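Local atomic coordinates of extracellular invertase (Aspergillus kawachii, PDB entry 5XH8), a protein that probably cleaves sucrose and related beta-fructofuranosides as a glycoside hydrolase family 32 beta-fructofuranosidase and transfers fructosyl groups efficiently, as in making fructooligosaccharides such as 1-kestose. Residues D71-T75 / A419-A425; R341-W347 / L370-L376; A460-A466 / I537-D541; T433-L439 / V585-T591. All coordinates share one frame; numbering follows the deposited sequence.

Interaction 1 of 4, residues D71-T75 / A419-A425; sequences DDLAT and ARETKAA
Leu73 and Ala74, in the loop between strands 65-70 and 77-78, meet Glu421 and Thr422 in the first turn of helix 420-426, a loop-to-helix contact at the border of two domains. Its one direct hydrogen bond runs from Thr422 OG1 to Leu73 O, 2.6 Å long, with a C=O...donor angle of 141° and the donor tilted from the carbonyl plane. At chi1 -70°, Thr422 holds OG1 opposite its own carbonyl carbon, facing the loop. The same hydroxyl accepts from a water that also donates to Ala74 O, so OG1 is engaged both as donor and as acceptor. Leu73 adopts a left-handed backbone conformation, and Asp72 OD1 fixes the turn by accepting from Ala74 N at 2.8 Å (an Asx turn) and from Thr75 N, both arriving from one face of the carboxylate plane. In glycoside hydrolase family 32 a five-bladed beta-propeller is followed by a beta-sandwich; Ala419, the N-cap residue, opens the helix that lies between the two. Leu73 CD2 touches Ala419 CB at 3.7 Å and Glu421 OE1 at 3.7 Å, the leucine and glutamate side chains crossing at a slant. Glu421 CB packs 3.2 Å from Asp72 O, while its bent chain carries OE1 to a salt bridge with Arg341 and OE2 to Ser336 OG. Further along the helix, Ala425 CB approaches Ala74 CB at 4.2 Å.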
# COMPACT_ATOMS: atom_id res chain seq x y z
N ASP A 71 -13.41 -1.20 -35.49
CA ASP A 71 -12.54 -0.82 -36.60
C ASP A 71 -13.10 0.31 -37.41
O ASP A 71 -12.47 0.72 -38.38
CB ASP A 71 -12.18 -2.03 -37.49
CG ASP A 71 -13.38 -2.59 -38.25
OD1 ASP A 71 -14.26 -1.85 -38.67
OD2 ASP A 71 -13.41 -3.81 -38.44
N ASP A 72 -14.28 0.82 -37.02
CA ASP A 72 -14.94 1.87 -37.79
C ASP A 72 -15.53 3.01 -36.96
O ASP A 72 -16.03 4.01 -37.51
CB ASP A 72 -16.02 1.22 -38.69
CG ASP A 72 -17.09 0.45 -37.87
OD1 ASP A 72 -17.08 0.55 -36.62
OD2 ASP A 72 -17.93 -0.25 -38.47
N LEU A 73 -15.46 2.88 -35.62
CA LEU A 73 -16.11 3.80 -34.69
C LEU A 73 -17.63 3.92 -34.93
O LEU A 73 -18.23 4.98 -34.74
CB LEU A 73 -15.41 5.17 -34.64
CG LEU A 73 -15.64 5.98 -33.35
CD1 LEU A 73 -14.99 5.32 -32.13
CD2 LEU A 73 -15.14 7.42 -33.50
N ALA A 74 -18.22 2.79 -35.28
CA ALA A 74 -19.67 2.67 -35.45
C ALA A 74 -20.17 1.39 -34.84
O ALA A 74 -21.10 1.41 -34.02
CB ALA A 74 -20.03 2.72 -36.93
N THR A 75 -19.53 0.28 -35.22
CA THR A 75 -19.89 -1.04 -34.76
C THR A 75 -18.78 -1.65 -33.89
O THR A 75 -17.60 -1.28 -34.02
CB THR A 75 -20.12 -1.98 -35.95
OG1 THR A 75 -18.88 -2.14 -36.66
CG2 THR A 75 -21.20 -1.43 -36.88
N ALA A 419 -19.92 11.28 -32.99
CA ALA A 419 -18.77 10.92 -33.82
C ALA A 419 -19.21 10.62 -35.26
O ALA A 419 -20.26 9.97 -35.49
CB ALA A 419 -18.03 9.75 -33.24
N ARG A 420 -18.40 11.06 -36.21
CA ARG A 420 -18.87 11.18 -37.60
C ARG A 420 -19.38 9.87 -38.18
O ARG A 420 -20.46 9.86 -38.79
CB ARG A 420 -17.84 11.86 -38.51
CG ARG A 420 -16.56 11.08 -38.80
CD ARG A 420 -15.46 12.00 -39.34
NE ARG A 420 -15.19 13.07 -38.38
CZ ARG A 420 -14.39 14.11 -38.60
NH1 ARG A 420 -13.71 14.23 -39.74
NH2 ARG A 420 -14.25 15.03 -37.66
N GLU A 421 -18.64 8.79 -37.94
CA GLU A 421 -18.97 7.49 -38.52
C GLU A 421 -20.24 6.88 -37.90
O GLU A 421 -21.03 6.20 -38.59
CB GLU A 421 -17.82 6.52 -38.39
CG GLU A 421 -16.50 7.02 -38.95
CD GLU A 421 -15.57 7.65 -37.92
OE1 GLU A 421 -16.05 8.26 -36.94
OE2 GLU A 421 -14.34 7.55 -38.10
N THR A 422 -20.42 7.12 -36.60
CA THR A 422 -21.63 6.71 -35.91
C THR A 422 -22.84 7.51 -36.40
O THR A 422 -23.91 6.93 -36.59
CB THR A 422 -21.46 6.85 -34.38
OG1 THR A 422 -20.54 5.86 -33.95
CG2 THR A 422 -22.79 6.66 -33.66
N LYS A 423 -22.70 8.82 -36.58
CA LYS A 423 -23.80 9.62 -37.10
C LYS A 423 -24.25 9.12 -38.50
O LYS A 423 -25.47 8.98 -38.74
CB LYS A 423 -23.46 11.11 -37.14
CG LYS A 423 -24.63 11.96 -37.58
CD LYS A 423 -24.33 13.44 -37.53
CE LYS A 423 -25.59 14.25 -37.80
NZ LYS A 423 -25.20 15.66 -38.05
N ALA A 424 -23.29 8.83 -39.37
CA ALA A 424 -23.61 8.34 -40.71
C ALA A 424 -24.33 6.99 -40.63
O ALA A 424 -25.29 6.75 -41.38
CB ALA A 424 -22.36 8.22 -41.57
N ALA A 425 -23.89 6.12 -39.70
CA ALA A 425 -24.53 4.82 -39.55
C ALA A 425 -25.96 4.97 -38.97
O ALA A 425 -26.87 4.24 -39.38
CB ALA A 425 -23.67 3.87 -38.73
O HOH W 1 -20.73 3.68 -32.22

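Interaction 2 of 4, residues R341-W347 / L370-L376; sequences RFISYVW and LLLPREL
Ser344 O is gripped twice: Arg374 N donates to it at 2.9 Å, and a water donates from 2.8 Å. That water also accepts from Val346 N and donates to Leu372 O, bridging the strands where their direct pairing lapses. On one side of the lapse Ser344 and Arg374 form an antiparallel hydrogen-bonded pair, with Ser344 N returning a bond to Arg374 O. On the other, Leu371 N reaches Val346 O at 2.8 Å, and the register has moved by one residue. Pro373, which has no N-H to offer, falls within this irregular part; its CB lies 3.6 Å from Tyr345 CZ, and its CA sits over one ring face, displaced toward the rim. The tyrosine OH goes on to Tyr76. Beside the proline, Ile343 CG2 runs alongside Pro373 CB, and Ile343 CD1 touches Glu375 CG. In this strand pair of the beta-propeller, 341-348 is flanked on its far side by strand 318-326. At the strand's start Arg341 NH1 makes a salt bridge to Glu375 OE2, 2.8 Å; OE2 lies close to the guanidinium plane, whereas NH1 meets the carboxylate from above its plane, the two planes being 86° apart. Glu375 OE1 in turn makes a salt bridge with Arg420. These acids and bases would largely balance one another's charge in a buried setting, and the chain of salt bridges ties the strand pair to helix 420-426.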
# COMPACT_ATOMS: atom_id res chain seq x y z
N ARG A 341 -8.67 12.97 -33.14
CA ARG A 341 -9.92 13.31 -32.44
C ARG A 341 -9.78 13.00 -30.97
O ARG A 341 -8.86 12.29 -30.58
CB ARG A 341 -11.07 12.52 -33.03
CG ARG A 341 -11.48 13.01 -34.41
CD ARG A 341 -12.61 12.21 -34.97
NE ARG A 341 -12.19 10.89 -35.43
CZ ARG A 341 -13.03 9.96 -35.89
NH1 ARG A 341 -14.34 10.17 -35.92
NH2 ARG A 341 -12.55 8.80 -36.33
N PHE A 342 -10.67 13.57 -30.17
CA PHE A 342 -10.91 13.16 -28.81
C PHE A 342 -12.36 12.65 -28.72
O PHE A 342 -13.31 13.44 -28.84
CB PHE A 342 -10.68 14.29 -27.81
CG PHE A 342 -10.73 13.82 -26.38
CD1 PHE A 342 -9.61 13.26 -25.79
CD2 PHE A 342 -11.90 13.92 -25.64
CE1 PHE A 342 -9.65 12.80 -24.48
CE2 PHE A 342 -11.95 13.47 -24.33
CZ PHE A 342 -10.83 12.90 -23.76
N ILE A 343 -12.51 11.34 -28.55
CA ILE A 343 -13.82 10.69 -28.52
C ILE A 343 -14.17 10.44 -27.06
O ILE A 343 -13.38 9.80 -26.33
CB ILE A 343 -13.77 9.36 -29.28
CG1 ILE A 343 -13.20 9.55 -30.71
CG2 ILE A 343 -15.14 8.66 -29.26
CD1 ILE A 343 -13.94 10.58 -31.57
N SER A 344 -15.32 10.94 -26.62
CA SER A 344 -15.84 10.75 -25.26
C SER A 344 -17.16 9.94 -25.25
O SER A 344 -18.10 10.22 -26.02
CB SER A 344 -16.13 12.10 -24.62
OG SER A 344 -16.40 11.94 -23.25
N TYR A 345 -17.18 8.92 -24.39
CA TYR A 345 -18.38 8.15 -24.06
C TYR A 345 -18.86 8.56 -22.68
O TYR A 345 -18.18 8.35 -21.67
CB TYR A 345 -18.11 6.64 -24.05
CG TYR A 345 -17.76 6.05 -25.38
CD1 TYR A 345 -16.45 6.11 -25.87
CD2 TYR A 345 -18.71 5.41 -26.16
CE1 TYR A 345 -16.12 5.58 -27.10
CE2 TYR A 345 -18.40 4.86 -27.38
CZ TYR A 345 -17.10 4.95 -27.86
OH TYR A 345 -16.77 4.41 -29.08
N VAL A 346 -20.05 9.12 -22.64
CA VAL A 346 -20.75 9.43 -21.40
C VAL A 346 -21.54 8.20 -20.93
O VAL A 346 -22.10 7.48 -21.74
CB VAL A 346 -21.73 10.59 -21.63
CG1 VAL A 346 -22.55 10.90 -20.37
CG2 VAL A 346 -20.96 11.83 -22.07
N TRP A 347 -21.58 7.97 -19.62
CA TRP A 347 -22.37 6.89 -19.04
C TRP A 347 -23.78 7.39 -18.79
O TRP A 347 -23.96 8.49 -18.27
CB TRP A 347 -21.76 6.47 -17.69
CG TRP A 347 -22.44 5.39 -16.90
CD1 TRP A 347 -22.93 4.22 -17.37
CD2 TRP A 347 -22.65 5.38 -15.48
NE1 TRP A 347 -23.43 3.48 -16.33
CE2 TRP A 347 -23.27 4.17 -15.16
CE3 TRP A 347 -22.36 6.29 -14.45
CZ2 TRP A 347 -23.62 3.82 -13.86
CZ3 TRP A 347 -22.71 5.95 -13.15
CH2 TRP A 347 -23.34 4.73 -12.86
N LEU A 370 -23.79 3.15 -22.35
CA LEU A 370 -23.02 4.32 -22.69
C LEU A 370 -23.82 5.08 -23.73
O LEU A 370 -24.60 4.48 -24.50
CB LEU A 370 -21.65 3.96 -23.28
CG LEU A 370 -20.72 3.11 -22.43
CD1 LEU A 370 -19.30 3.10 -23.01
CD2 LEU A 370 -20.70 3.60 -20.99
N LEU A 371 -23.62 6.39 -23.77
CA LEU A 371 -24.18 7.21 -24.85
C LEU A 371 -23.34 7.08 -26.13
O LEU A 371 -22.27 6.43 -26.15
CB LEU A 371 -24.31 8.65 -24.38
CG LEU A 371 -25.17 8.82 -23.13
CD1 LEU A 371 -25.30 10.30 -22.78
CD2 LEU A 371 -26.55 8.20 -23.32
N LEU A 372 -23.84 7.65 -27.22
CA LEU A 372 -23.14 7.60 -28.49
C LEU A 372 -21.73 8.24 -28.34
O LEU A 372 -21.58 9.22 -27.61
CB LEU A 372 -23.90 8.39 -29.57
CG LEU A 372 -25.34 7.98 -29.90
CD1 LEU A 372 -25.97 9.08 -30.75
CD2 LEU A 372 -25.35 6.62 -30.57
N PRO A 373 -20.72 7.69 -29.01
CA PRO A 373 -19.41 8.34 -28.95
C PRO A 373 -19.53 9.76 -29.46
O PRO A 373 -20.22 9.98 -30.48
CB PRO A 373 -18.55 7.50 -29.89
CG PRO A 373 -19.52 6.78 -30.78
CD PRO A 373 -20.73 6.54 -29.92
N ARG A 374 -18.89 10.70 -28.78
CA ARG A 374 -18.95 12.11 -29.15
C ARG A 374 -17.55 12.66 -29.48
O ARG A 374 -16.58 12.40 -28.74
CB ARG A 374 -19.58 12.94 -28.05
CG ARG A 374 -21.04 12.62 -27.83
CD ARG A 374 -21.66 13.25 -26.61
NE ARG A 374 -23.05 12.78 -26.50
CZ ARG A 374 -23.88 13.04 -25.50
NH1 ARG A 374 -23.52 13.77 -24.46
NH2 ARG A 374 -25.11 12.54 -25.56
N GLU A 375 -17.46 13.37 -30.61
CA GLU A 375 -16.29 14.18 -30.96
C GLU A 375 -16.34 15.48 -30.17
O GLU A 375 -17.39 16.13 -30.11
CB GLU A 375 -16.24 14.45 -32.48
CG GLU A 375 -15.81 13.25 -33.27
CD GLU A 375 -15.85 13.47 -34.77
OE1 GLU A 375 -15.73 14.62 -35.17
OE2 GLU A 375 -15.95 12.49 -35.55
N LEU A 376 -15.22 15.81 -29.53
CA LEU A 376 -15.06 17.10 -28.86
C LEU A 376 -14.05 17.95 -29.64
O LEU A 376 -13.01 17.44 -30.12
CB LEU A 376 -14.61 16.92 -27.42
CG LEU A 376 -15.48 16.06 -26.52
CD1 LEU A 376 -14.97 16.18 -25.08
CD2 LEU A 376 -16.95 16.43 -26.58
O HOH W 2 -12.60 15.28 -31.58
O HOH W 3 -20.77 10.17 -25.27

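Interaction 3 of 4, residues A460-A466 / I537-D541; sequences AQLSFPA and IETLD
Gln461 and Asp541 face each other as an antiparallel non-hydrogen-bonded pair in the C-terminal beta-sandwich, where strand 455-463 runs beside strand 534-547. The glutamine can be traced outward. Its CB rests 3.6 Å from Thr539 CG2, a methyl that leans across it, and CG lies 3.9 Å from both that methyl and Asp541 OD1. A bend at chi2 (80°) then swings the amide along the strand pair, and NE2 donates to Asp541 OD1 at 3.1 Å with an N-H...O angle of 162°. The oxygen lies close to the amide plane, yet the amide reaches it from above the carboxylate plane, the two flat groups being 69° apart. The other amide atom, OE1, is in hydrogen-bonding contact with Ser588 OG of strand 585-594, which would help to hold the amide's rotation. Next along, Leu462 and Leu540 form the hydrogen-bonded pair, exchanging two backbone bonds of 2.9 Å, from Leu462 N to Leu540 O and from Leu540 N to Leu462 O. Their CB atoms meet on the side away from Gln461, where Leu540 CB also touches the edge of the Phe464 ring. Beyond this pair the strands part and waters fill in: one accepts from Phe464 N and donates to Glu538 O, another accepts from Ile537 N and donates to Phe464 O. Ile537, with its chain extended at chi2, finally brings CD1 to 3.4 Å from Pro465 O.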
# COMPACT_ATOMS: atom_id res chain seq x y z
N ALA A 460 -34.37 19.00 -37.12
CA ALA A 460 -35.16 20.13 -37.57
C ALA A 460 -34.55 21.40 -37.05
O ALA A 460 -33.85 21.39 -36.03
CB ALA A 460 -36.59 20.00 -37.06
N GLN A 461 -34.87 22.49 -37.74
CA GLN A 461 -34.51 23.85 -37.33
C GLN A 461 -35.75 24.61 -36.90
O GLN A 461 -36.78 24.55 -37.58
CB GLN A 461 -33.81 24.59 -38.46
CG GLN A 461 -32.46 24.02 -38.84
CD GLN A 461 -32.58 22.79 -39.72
OE1 GLN A 461 -33.19 22.86 -40.79
NE2 GLN A 461 -32.03 21.66 -39.27
N LEU A 462 -35.66 25.30 -35.77
CA LEU A 462 -36.73 26.13 -35.27
C LEU A 462 -36.21 27.57 -35.22
O LEU A 462 -35.17 27.85 -34.59
CB LEU A 462 -37.18 25.68 -33.88
CG LEU A 462 -38.11 24.47 -33.77
CD1 LEU A 462 -37.45 23.19 -34.28
CD2 LEU A 462 -38.61 24.30 -32.34
N SER A 463 -36.93 28.47 -35.90
CA SER A 463 -36.62 29.91 -35.90
C SER A 463 -37.70 30.65 -35.15
O SER A 463 -38.89 30.33 -35.27
CB SER A 463 -36.53 30.42 -37.32
OG SER A 463 -35.62 29.64 -38.05
N PHE A 464 -37.27 31.61 -34.34
CA PHE A 464 -38.14 32.34 -33.42
C PHE A 464 -38.05 33.84 -33.70
O PHE A 464 -36.97 34.33 -34.02
CB PHE A 464 -37.73 32.07 -31.97
CG PHE A 464 -37.79 30.61 -31.58
CD1 PHE A 464 -39.00 30.02 -31.25
CD2 PHE A 464 -36.63 29.83 -31.56
CE1 PHE A 464 -39.06 28.68 -30.88
CE2 PHE A 464 -36.69 28.49 -31.20
CZ PHE A 464 -37.91 27.92 -30.85
N PRO A 465 -39.18 34.57 -33.57
CA PRO A 465 -39.16 36.02 -33.81
C PRO A 465 -38.57 36.74 -32.62
O PRO A 465 -38.53 36.17 -31.53
CB PRO A 465 -40.64 36.35 -33.95
CG PRO A 465 -41.31 35.40 -33.02
CD PRO A 465 -40.52 34.12 -33.12
N ALA A 466 -38.14 37.99 -32.82
CA ALA A 466 -37.56 38.81 -31.74
C ALA A 466 -38.36 38.80 -30.44
O ALA A 466 -37.79 38.79 -29.35
CB ALA A 466 -37.37 40.25 -32.20
N ILE A 537 -32.76 36.17 -33.74
CA ILE A 537 -32.47 35.13 -32.76
C ILE A 537 -31.91 33.95 -33.54
O ILE A 537 -32.46 33.54 -34.57
CB ILE A 537 -33.70 34.70 -31.96
CG1 ILE A 537 -34.24 35.88 -31.14
CG2 ILE A 537 -33.33 33.52 -31.05
CD1 ILE A 537 -35.46 35.57 -30.30
N GLU A 538 -30.79 33.42 -33.05
CA GLU A 538 -30.14 32.23 -33.61
C GLU A 538 -31.11 31.05 -33.82
O GLU A 538 -31.97 30.79 -32.99
CB GLU A 538 -29.02 31.80 -32.64
CG GLU A 538 -28.12 30.69 -33.12
CD GLU A 538 -26.97 30.42 -32.17
OE1 GLU A 538 -26.99 30.87 -31.01
OE2 GLU A 538 -26.05 29.73 -32.61
N THR A 539 -30.95 30.35 -34.93
CA THR A 539 -31.75 29.16 -35.21
C THR A 539 -31.40 28.00 -34.22
O THR A 539 -30.23 27.81 -33.85
CB THR A 539 -31.58 28.74 -36.70
OG1 THR A 539 -32.22 29.73 -37.52
CG2 THR A 539 -32.19 27.39 -36.99
N LEU A 540 -32.43 27.28 -33.78
CA LEU A 540 -32.27 26.07 -32.96
C LEU A 540 -32.16 24.90 -33.91
O LEU A 540 -33.14 24.54 -34.56
CB LEU A 540 -33.46 25.88 -32.03
CG LEU A 540 -33.49 24.59 -31.20
CD1 LEU A 540 -32.27 24.50 -30.28
CD2 LEU A 540 -34.79 24.51 -30.40
N ASP A 541 -30.95 24.39 -34.06
CA ASP A 541 -30.66 23.20 -34.85
C ASP A 541 -30.69 21.95 -33.95
O ASP A 541 -29.71 21.60 -33.29
CB ASP A 541 -29.31 23.36 -35.54
CG ASP A 541 -29.05 22.30 -36.55
OD1 ASP A 541 -30.00 21.60 -36.96
OD2 ASP A 541 -27.89 22.14 -36.95
O HOH W 4 -34.38 31.48 -33.75
O HOH W 5 -35.42 36.37 -34.52

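Interaction 4 of 4, residues T433-L439 / V585-T591; sequences TESGRTL and VAFSKVT
Segments 433-439 and 585-591 run antiparallel, and the axes of their portions 437-439 and 585-587 approach to 4.7 Å with N-to-C directions 156° apart. Three hydrogen-bonded pairs, Glu434 with Val590, Arg437 with Phe587 and Leu439 with Val585, supply six backbone bonds, the shortest from Phe587 N to Arg437 O at 2.8 Å. Between the first two pairs both strands break, and there Gly436, without a side chain, lets the two backbones close up, its CA 3.1 Å from Phe587 O. The pairing belongs to the beta-sandwich, with strand 455-463 on the other side of strand 585-594. Toward the sandwich interior, Phe587 turns a ring edge to Arg437 O, and its CE1 meets Leu439 CD1 at 4.1 Å; the ring also makes edge-to-face contacts with Phe477 and Phe577. Glu434 CB packs on Val590 CB, but a bend at chi2 (73°) leads its carboxylate away to Lys448 N. On the other surface the Lys589 chain lies across Thr433, and Thr438 OG1 lies 3.7 Å from Ala586 CB. The two faces therefore differ in chemistry: threonines and the lysine chain line the more exposed one, while the Phe587 face, mostly aromatic and aliphatic, also carries Glu434 and Arg437. The six backbone bonds supply the direct polar links between these segments, with side-chain packing added on the Phe587 face.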
# COMPACT_ATOMS: atom_id res chain seq x y z
N THR A 433 -39.18 13.19 -45.18
CA THR A 433 -39.26 14.56 -44.68
C THR A 433 -40.70 14.95 -44.42
O THR A 433 -41.61 14.45 -45.06
CB THR A 433 -38.63 15.57 -45.68
OG1 THR A 433 -39.30 15.48 -46.94
CG2 THR A 433 -37.11 15.31 -45.88
N GLU A 434 -40.89 15.83 -43.45
CA GLU A 434 -42.17 16.40 -43.10
C GLU A 434 -42.04 17.89 -43.42
O GLU A 434 -41.01 18.50 -43.11
CB GLU A 434 -42.44 16.19 -41.62
CG GLU A 434 -43.67 16.89 -41.06
CD GLU A 434 -44.99 16.28 -41.49
OE1 GLU A 434 -45.07 15.09 -41.88
OE2 GLU A 434 -45.99 17.01 -41.38
N SER A 435 -43.08 18.48 -44.02
CA SER A 435 -43.02 19.87 -44.49
C SER A 435 -42.86 20.87 -43.38
O SER A 435 -43.50 20.75 -42.34
CB SER A 435 -44.30 20.24 -45.27
OG SER A 435 -44.33 19.54 -46.50
N GLY A 436 -42.04 21.88 -43.63
CA GLY A 436 -41.92 23.01 -42.72
C GLY A 436 -43.25 23.73 -42.54
O GLY A 436 -44.16 23.56 -43.34
N ARG A 437 -43.36 24.50 -41.48
CA ARG A 437 -44.58 25.24 -41.19
C ARG A 437 -44.35 26.22 -40.08
O ARG A 437 -43.39 26.09 -39.32
CB ARG A 437 -45.70 24.30 -40.75
CG ARG A 437 -45.42 23.60 -39.44
CD ARG A 437 -46.22 22.34 -39.34
NE ARG A 437 -47.63 22.65 -39.40
CZ ARG A 437 -48.56 21.95 -40.04
NH1 ARG A 437 -48.27 20.85 -40.72
NH2 ARG A 437 -49.81 22.39 -40.00
N THR A 438 -45.26 27.16 -39.96
CA THR A 438 -45.26 28.11 -38.87
C THR A 438 -46.44 27.81 -38.00
O THR A 438 -47.50 27.46 -38.51
CB THR A 438 -45.29 29.53 -39.44
OG1 THR A 438 -44.11 29.70 -40.22
CG2 THR A 438 -45.31 30.59 -38.34
N LEU A 439 -46.25 27.88 -36.68
CA LEU A 439 -47.34 27.70 -35.73
C LEU A 439 -47.41 28.92 -34.83
O LEU A 439 -46.38 29.41 -34.36
CB LEU A 439 -47.13 26.44 -34.88
CG LEU A 439 -47.26 25.07 -35.54
CD1 LEU A 439 -47.12 23.97 -34.50
CD2 LEU A 439 -48.58 24.91 -36.29
N VAL A 585 -43.56 30.27 -34.09
CA VAL A 585 -42.38 29.45 -34.37
C VAL A 585 -42.43 29.03 -35.81
O VAL A 585 -43.48 28.62 -36.26
CB VAL A 585 -42.40 28.07 -33.66
CG1 VAL A 585 -40.98 27.56 -33.44
CG2 VAL A 585 -43.22 28.11 -32.40
N ALA A 586 -41.29 29.03 -36.48
CA ALA A 586 -41.21 28.45 -37.81
C ALA A 586 -40.32 27.23 -37.77
O ALA A 586 -39.13 27.32 -37.42
CB ALA A 586 -40.69 29.47 -38.81
N PHE A 587 -40.90 26.08 -38.12
CA PHE A 587 -40.20 24.82 -38.25
C PHE A 587 -39.73 24.66 -39.67
O PHE A 587 -40.54 24.77 -40.58
CB PHE A 587 -41.14 23.64 -37.93
CG PHE A 587 -41.56 23.58 -36.50
CD1 PHE A 587 -42.66 24.31 -36.05
CD2 PHE A 587 -40.87 22.77 -35.59
CE1 PHE A 587 -43.07 24.24 -34.73
CE2 PHE A 587 -41.26 22.71 -34.26
CZ PHE A 587 -42.37 23.44 -33.83
N SER A 588 -38.46 24.37 -39.88
CA SER A 588 -38.02 23.95 -41.20
C SER A 588 -38.64 22.61 -41.54
O SER A 588 -39.28 21.95 -40.72
CB SER A 588 -36.52 23.75 -41.22
OG SER A 588 -36.21 22.52 -40.56
N LYS A 589 -38.40 22.20 -42.78
CA LYS A 589 -38.49 20.81 -43.21
C LYS A 589 -37.78 19.93 -42.13
O LYS A 589 -36.66 20.22 -41.69
CB LYS A 589 -37.85 20.72 -44.60
CG LYS A 589 -37.73 19.37 -45.28
CD LYS A 589 -36.45 19.34 -46.13
CE LYS A 589 -36.41 18.23 -47.17
NZ LYS A 589 -36.30 18.74 -48.56
N VAL A 590 -38.49 18.92 -41.66
CA VAL A 590 -38.04 18.04 -40.61
C VAL A 590 -37.63 16.75 -41.30
O VAL A 590 -38.39 16.25 -42.12
CB VAL A 590 -39.21 17.76 -39.63
CG1 VAL A 590 -38.77 16.87 -38.48
CG2 VAL A 590 -39.79 19.08 -39.12
N THR A 591 -36.43 16.24 -41.01
CA THR A 591 -36.00 14.95 -41.56
C THR A 591 -36.11 13.85 -40.49
O THR A 591 -35.72 14.04 -39.34
CB THR A 591 -34.56 15.04 -42.10
OG1 THR A 591 -34.50 16.08 -43.07
CG2 THR A 591 -34.14 13.72 -42.75

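From the N terminus, residues 71-75 come first and wait 344 residues for helix 420-426, so interaction 1 closes a long loop spanning much of the propeller. Interaction 2 is nested inside that loop and touches it: Pro373 O probably accepts from Ala419 N. Helix 420-426 leads directly to strand 430-439, which opens interaction 4; its loop closes at 585-591 and encloses interaction 3. Those two contacts share one sheet, since strand 455-463 lies next to strand 585-594. Interactions 1 and 2 therefore tie the propeller to the interdomain helix, while interactions 3 and 4, centred about 28 Å from the centre of interaction 1, build the sandwich.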